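Side-chain contacts in sigma-C capsid protein (Avian reovirus, PDB 2VRS), which forms the trimeric fibre of the avian reovirus capsid, attaches the virion to host cells and induces apoptosis: residues T74-E79 with H106-R111; M88-N93 with L135-H140. One frame throughout, in Å; residues are numbered along the deposited sequence.

Contact 1. Residues T74-E79 with H106-R111; sequences TSYSAE and HCHGRR
The ring of Y76 lies flat against the backbone at G109, one face turned to the peptide link that joins H108 to this glycine. G109 CA stands 3.6 Å from the ring centroid and 15° off the ring normal, which makes a CH-pi contact, and its nearest ring atom is Y76 CD1 at 3.5 Å. G109 N sits above the middle of the same face, so peptide and ring are layered one over the other. Y76 is put there by its first torsion: at chi1 65° CG is tucked between the backbone N and the carbonyl carbon.

Farther along the ring, Y76 OH reaches H108 CB at 3.5 Å, and the two side chains cross obliquely, with the hydroxyl near the plane of the imidazole at its edge. Both residues take hydrogen bonds to D210 of the second subunit, Y76 through OH and H108 through ND1, while H108 NE2 is bonded to D113 of its own chain. The imidazole is thus held at both nitrogens.

G109 is the second residue of a type II' turn from H108 to R111, with positive phi (64°). Its N-H points to a water 2.8 Å from G109 N, and that water donates to A78 O over 2.9 Å, bridging the two segments beside the ring.

Y76 also packs on F154 of the second subunit. The turn closes the beta-hairpin of strands 98-108 and 111-119 in the large antiparallel sheet of the C-terminal domain, and 74-79, triple beta-spiral sequence leading from strand 73-74 toward strand 81-92, runs past this hairpin end.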
loop_
_atom_site.group_PDB
_atom_site.type_symbol
_atom_site.label_atom_id
_atom_site.label_comp_id
_atom_site.label_asym_id
_atom_site.label_seq_id
_atom_site.Cartn_x
_atom_site.Cartn_y
_atom_site.Cartn_z
ATOM N N THR C 74 -7.747 -1.415 3.774
ATOM C CA THR C 74 -7.656 -0.351 2.738
ATOM C C THR C 74 -6.472 0.574 3.050
ATOM O O THR C 74 -5.654 0.291 3.940
ATOM C CB THR C 74 -9.011 0.401 2.574
ATOM O OG1 THR C 74 -8.975 1.294 1.438
ATOM C CG2 THR C 74 -9.382 1.167 3.845
ATOM N N SER C 75 -6.349 1.666 2.299
ATOM C CA SER C 75 -5.221 2.595 2.470
ATOM C C SER C 75 -5.280 3.487 3.709
ATOM O O SER C 75 -6.116 3.305 4.605
ATOM C CB SER C 75 -5.074 3.437 1.186
ATOM O OG SER C 75 -6.290 4.160 1.013
ATOM N N TYR C 76 -4.339 4.423 3.807
ATOM C CA TYR C 76 -4.018 5.062 5.067
ATOM C C TYR C 76 -5.157 5.886 5.613
ATOM O O TYR C 76 -5.932 6.441 4.841
ATOM C CB TYR C 76 -2.817 5.961 4.894
ATOM C CG TYR C 76 -3.007 7.164 3.972
ATOM C CD1 TYR C 76 -2.639 7.078 2.612
ATOM C CD2 TYR C 76 -3.438 8.385 4.476
ATOM C CE1 TYR C 76 -2.771 8.196 1.766
ATOM C CE2 TYR C 76 -3.600 9.531 3.665
ATOM C CZ TYR C 76 -3.253 9.404 2.290
ATOM O OH TYR C 76 -3.312 10.484 1.446
ATOM N N SER C 77 -5.238 5.966 6.940
ATOM C CA SER C 77 -6.232 6.831 7.589
ATOM C C SER C 77 -5.615 8.104 8.132
ATOM O O SER C 77 -6.360 9.056 8.436
ATOM C CB SER C 77 -6.914 6.096 8.755
ATOM O OG SER C 77 -5.919 5.548 9.598
ATOM N N ALA C 78 -4.287 8.114 8.318
ATOM C CA ALA C 78 -3.604 9.278 8.909
ATOM C C ALA C 78 -3.881 10.556 8.142
ATOM O O ALA C 78 -3.906 10.553 6.883
ATOM C CB ALA C 78 -2.088 9.054 8.992
ATOM N N GLU C 79 -4.035 11.672 8.870
ATOM C CA GLU C 79 -4.172 12.945 8.150
ATOM C C GLU C 79 -2.896 13.318 7.382
ATOM O O GLU C 79 -1.794 13.282 7.919
ATOM C CB GLU C 79 -4.506 14.085 9.119
ATOM C CG GLU C 79 -5.851 13.834 9.772
ATOM C CD GLU C 79 -6.436 15.090 10.403
ATOM O OE1 GLU C 79 -5.650 15.878 10.941
ATOM O OE2 GLU C 79 -7.670 15.286 10.346
ATOM N N HIS C 106 4.762 17.879 1.239
ATOM C CA HIS C 106 3.405 17.366 1.261
ATOM C C HIS C 106 3.447 15.917 1.674
ATOM O O HIS C 106 3.941 15.053 0.921
ATOM C CB HIS C 106 2.743 17.534 -0.132
ATOM C CG HIS C 106 1.325 17.045 -0.183
ATOM N ND1 HIS C 106 0.878 16.160 -1.138
ATOM C CD2 HIS C 106 0.259 17.314 0.611
ATOM C CE1 HIS C 106 -0.401 15.896 -0.929
ATOM N NE2 HIS C 106 -0.805 16.597 0.115
ATOM N N CYS C 107 2.927 15.640 2.863
ATOM C CA CYS C 107 3.060 14.293 3.451
ATOM C C CYS C 107 1.706 13.644 3.321
ATOM O O CYS C 107 0.722 14.129 3.863
ATOM C CB CYS C 107 3.480 14.386 4.918
ATOM S SG CYS C 107 4.896 15.440 5.162
ATOM N N HIS C 108 1.627 12.557 2.579
ATOM C CA HIS C 108 0.328 11.907 2.382
ATOM C C HIS C 108 0.590 10.397 2.448
ATOM O O HIS C 108 1.310 9.852 1.605
ATOM C CB HIS C 108 -0.342 12.359 1.056
ATOM C CG HIS C 108 0.529 12.207 -0.169
ATOM N ND1 HIS C 108 0.234 11.319 -1.178
ATOM C CD2 HIS C 108 1.684 12.830 -0.540
ATOM C CE1 HIS C 108 1.182 11.369 -2.105
ATOM N NE2 HIS C 108 2.062 12.289 -1.747
ATOM N N GLY C 109 0.047 9.745 3.486
ATOM C CA GLY C 109 0.388 8.367 3.726
ATOM C C GLY C 109 1.869 8.380 4.042
ATOM O O GLY C 109 2.385 9.346 4.656
ATOM N N ARG C 110 2.567 7.371 3.547
ATOM C CA ARG C 110 4.010 7.329 3.804
ATOM C C ARG C 110 4.799 7.923 2.637
ATOM O O ARG C 110 5.986 7.665 2.500
ATOM C CB ARG C 110 4.461 5.898 4.082
ATOM C CG ARG C 110 3.818 5.394 5.368
ATOM C CD ARG C 110 4.507 4.136 5.955
ATOM N NE ARG C 110 5.715 4.579 6.607
ATOM C CZ ARG C 110 5.814 4.975 7.878
ATOM N NH1 ARG C 110 4.788 4.895 8.730
ATOM N NH2 ARG C 110 6.978 5.400 8.315
ATOM N N ARG C 111 4.146 8.712 1.794
ATOM C CA ARG C 111 4.865 9.465 0.765
ATOM C C ARG C 111 5.051 10.919 1.221
ATOM O O ARG C 111 4.095 11.562 1.729
ATOM C CB ARG C 111 4.063 9.454 -0.549
ATOM C CG ARG C 111 4.816 10.148 -1.730
ATOM C CD ARG C 111 6.010 9.292 -2.282
ATOM N NE ARG C 111 6.621 10.067 -3.409
ATOM C CZ ARG C 111 7.698 9.684 -4.065
ATOM N NH1 ARG C 111 8.274 8.568 -3.692
ATOM N NH2 ARG C 111 8.197 10.393 -5.073
HETATM O O HOH W 1 -1.358 10.868 5.636
#

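Contact 2. Residues M88-N93 with L135-H140; sequences MARGTN and LSDITH
R90 grips the carboxylate of D137 side-on with two nitrogens, one to each oxygen. The shorter bond of this salt bridge runs 2.8 Å from R90 NE to D137 OD2, and the second takes R90 NH2 to D137 OD1 at 3.1 Å. Both oxygens lie close to the guanidinium plane, but the two flat groups are turned 50° apart: NE meets OD2 from above the carboxylate plane, and NH2 comes to OD1 on the syn side but also tilted out of that plane. The arginine is extended from CG to NE and crosses the aspartate at about a right angle.

A backbone bond, M88 N to D137 O at 3.1 Å, joins the two segments next to the salt bridge. A water 2.6 Å from D137 OD2 also lies within hydrogen-bonding distance of M88 O.

Strand 81-92 belongs to the antiparallel sheet of the C-terminal domain, where it pairs with strands 98-108 and 128-134. The loop leaving strand 128-134 makes a turn at 135-138, where I138 N is bonded to L135 O, and D137 within it faces strand 81-92.

Around the salt bridge, M88 bends at chi3 (61°) and lays its CE methyl over the centre of one face of the R90 guanidinium. The same methyl is 3.8 Å from D137 OD1. D137 also packs on W87, while M88 reaches T98 and D100 of strand 98-108.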
loop_
_atom_site.group_PDB
_atom_site.type_symbol
_atom_site.label_atom_id
_atom_site.label_comp_id
_atom_site.label_asym_id
_atom_site.label_seq_id
_atom_site.Cartn_x
_atom_site.Cartn_y
_atom_site.Cartn_z
ATOM N N MET C 88 18.621 25.189 4.842
ATOM C CA MET C 88 19.862 25.680 4.248
ATOM C C MET C 88 20.531 24.490 3.597
ATOM O O MET C 88 20.919 23.529 4.270
ATOM C CB MET C 88 20.782 26.338 5.291
ATOM C CG MET C 88 21.955 27.075 4.633
ATOM S SD MET C 88 23.290 27.347 5.824
ATOM C CE MET C 88 23.750 25.667 6.307
ATOM N N ALA C 89 20.613 24.514 2.276
ATOM C CA ALA C 89 21.255 23.440 1.574
ATOM C C ALA C 89 22.738 23.786 1.404
ATOM O O ALA C 89 23.093 24.939 1.148
ATOM C CB ALA C 89 20.634 23.290 0.200
ATOM N N ARG C 90 23.593 22.769 1.430
ATOM C CA ARG C 90 25.023 23.026 1.395
ATOM C C ARG C 90 25.672 22.569 0.133
ATOM O O ARG C 90 25.630 21.388 -0.196
ATOM C CB ARG C 90 25.683 22.327 2.591
ATOM C CG ARG C 90 25.219 22.917 3.919
ATOM C CD ARG C 90 25.862 22.052 4.996
ATOM N NE ARG C 90 25.503 22.486 6.318
ATOM C CZ ARG C 90 26.189 23.374 7.019
ATOM N NH1 ARG C 90 27.281 23.948 6.507
ATOM N NH2 ARG C 90 25.762 23.692 8.232
ATOM N N GLY C 91 26.286 23.510 -0.582
ATOM C CA GLY C 91 27.052 23.169 -1.777
ATOM C C GLY C 91 28.328 22.463 -1.381
ATOM O O GLY C 91 28.990 22.863 -0.415
ATOM N N THR C 92 28.656 21.397 -2.103
ATOM C CA THR C 92 29.996 20.822 -2.110
ATOM C C THR C 92 30.342 20.442 -3.554
ATOM O O THR C 92 29.518 20.583 -4.470
ATOM C CB THR C 92 30.086 19.551 -1.247
ATOM O OG1 THR C 92 29.249 18.539 -1.797
ATOM C CG2 THR C 92 29.678 19.827 0.204
ATOM N N ASN C 93 31.570 19.985 -3.759
ATOM C CA ASN C 93 31.979 19.432 -5.046
ATOM C C ASN C 93 31.539 20.225 -6.282
ATOM O O ASN C 93 30.778 19.728 -7.127
ATOM C CB ASN C 93 31.516 17.973 -5.132
ATOM C CG ASN C 93 32.119 17.111 -4.035
ATOM O OD1 ASN C 93 31.470 16.821 -3.023
ATOM N ND2 ASN C 93 33.364 16.710 -4.221
ATOM N N LEU C 135 18.873 17.135 7.750
ATOM C CA LEU C 135 17.715 17.605 8.590
ATOM C C LEU C 135 18.142 18.623 9.648
ATOM O O LEU C 135 17.338 19.475 10.041
ATOM C CB LEU C 135 16.997 16.439 9.263
ATOM C CG LEU C 135 16.309 15.382 8.386
ATOM C CD1 LEU C 135 15.673 14.337 9.358
ATOM C CD2 LEU C 135 15.263 16.053 7.463
ATOM N N SER C 136 19.407 18.545 10.095
ATOM C CA SER C 136 19.946 19.516 11.070
ATOM C C SER C 136 20.027 20.954 10.596
ATOM O O SER C 136 20.088 21.859 11.435
ATOM C CB SER C 136 21.327 19.073 11.558
ATOM O OG SER C 136 21.148 17.930 12.366
ATOM N N ASP C 137 19.988 21.160 9.274
ATOM C CA ASP C 137 20.033 22.486 8.652
ATOM C C ASP C 137 18.650 23.136 8.381
ATOM O O ASP C 137 18.563 24.225 7.804
ATOM C CB ASP C 137 20.877 22.448 7.374
ATOM C CG ASP C 137 22.332 22.183 7.662
ATOM O OD1 ASP C 137 22.846 22.759 8.651
ATOM O OD2 ASP C 137 22.964 21.416 6.919
ATOM N N ILE C 138 17.588 22.475 8.812
ATOM C CA ILE C 138 16.250 23.034 8.697
ATOM C C ILE C 138 16.177 24.095 9.808
ATOM O O ILE C 138 16.589 23.812 10.929
ATOM C CB ILE C 138 15.146 21.974 8.890
ATOM C CG1 ILE C 138 15.047 21.069 7.633
ATOM C CG2 ILE C 138 13.767 22.683 9.093
ATOM C CD1 ILE C 138 14.199 19.782 7.847
ATOM N N THR C 139 15.668 25.282 9.493
ATOM C CA THR C 139 15.754 26.415 10.419
ATOM C C THR C 139 14.948 26.255 11.713
ATOM O O THR C 139 15.420 26.638 12.809
ATOM C CB THR C 139 15.429 27.724 9.679
ATOM O OG1 THR C 139 16.516 27.973 8.779
ATOM C CG2 THR C 139 15.330 28.879 10.640
ATOM N N HIS C 140 13.754 25.701 11.593
ATOM C CA HIS C 140 12.914 25.459 12.759
ATOM C C HIS C 140 12.261 24.092 12.505
ATOM O O HIS C 140 11.252 23.992 11.804
ATOM C CB HIS C 140 11.884 26.587 12.882
ATOM C CG HIS C 140 11.155 26.590 14.187
ATOM N ND1 HIS C 140 9.812 26.292 14.286
ATOM C CD2 HIS C 140 11.581 26.836 15.443
ATOM C CE1 HIS C 140 9.444 26.346 15.553
ATOM N NE2 HIS C 140 10.507 26.645 16.276
HETATM O O HOH W 2 21.794 20.856 4.663
#

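How the contacts relate
Contact 1 is buried and lies at a subunit interface; contact 2 is on the surface, and no other chain of the trimer touches its segments. Their centres are about 27 Å apart and their nearest atoms about 11 Å. Both reach the same antiparallel sheet, through neighbouring strands: 98-108 in contact 1 and 81-92 in contact 2. Each joins a strand or its end to a loop, by different means. In 74-79 with 106-111 an aromatic face meets backbone, a water bridges the segments, and Y76 OH and H108 ND1 bond to the second subunit. In 88-93 with 135-140 a charge pair and a direct backbone bond do the joining within one chain.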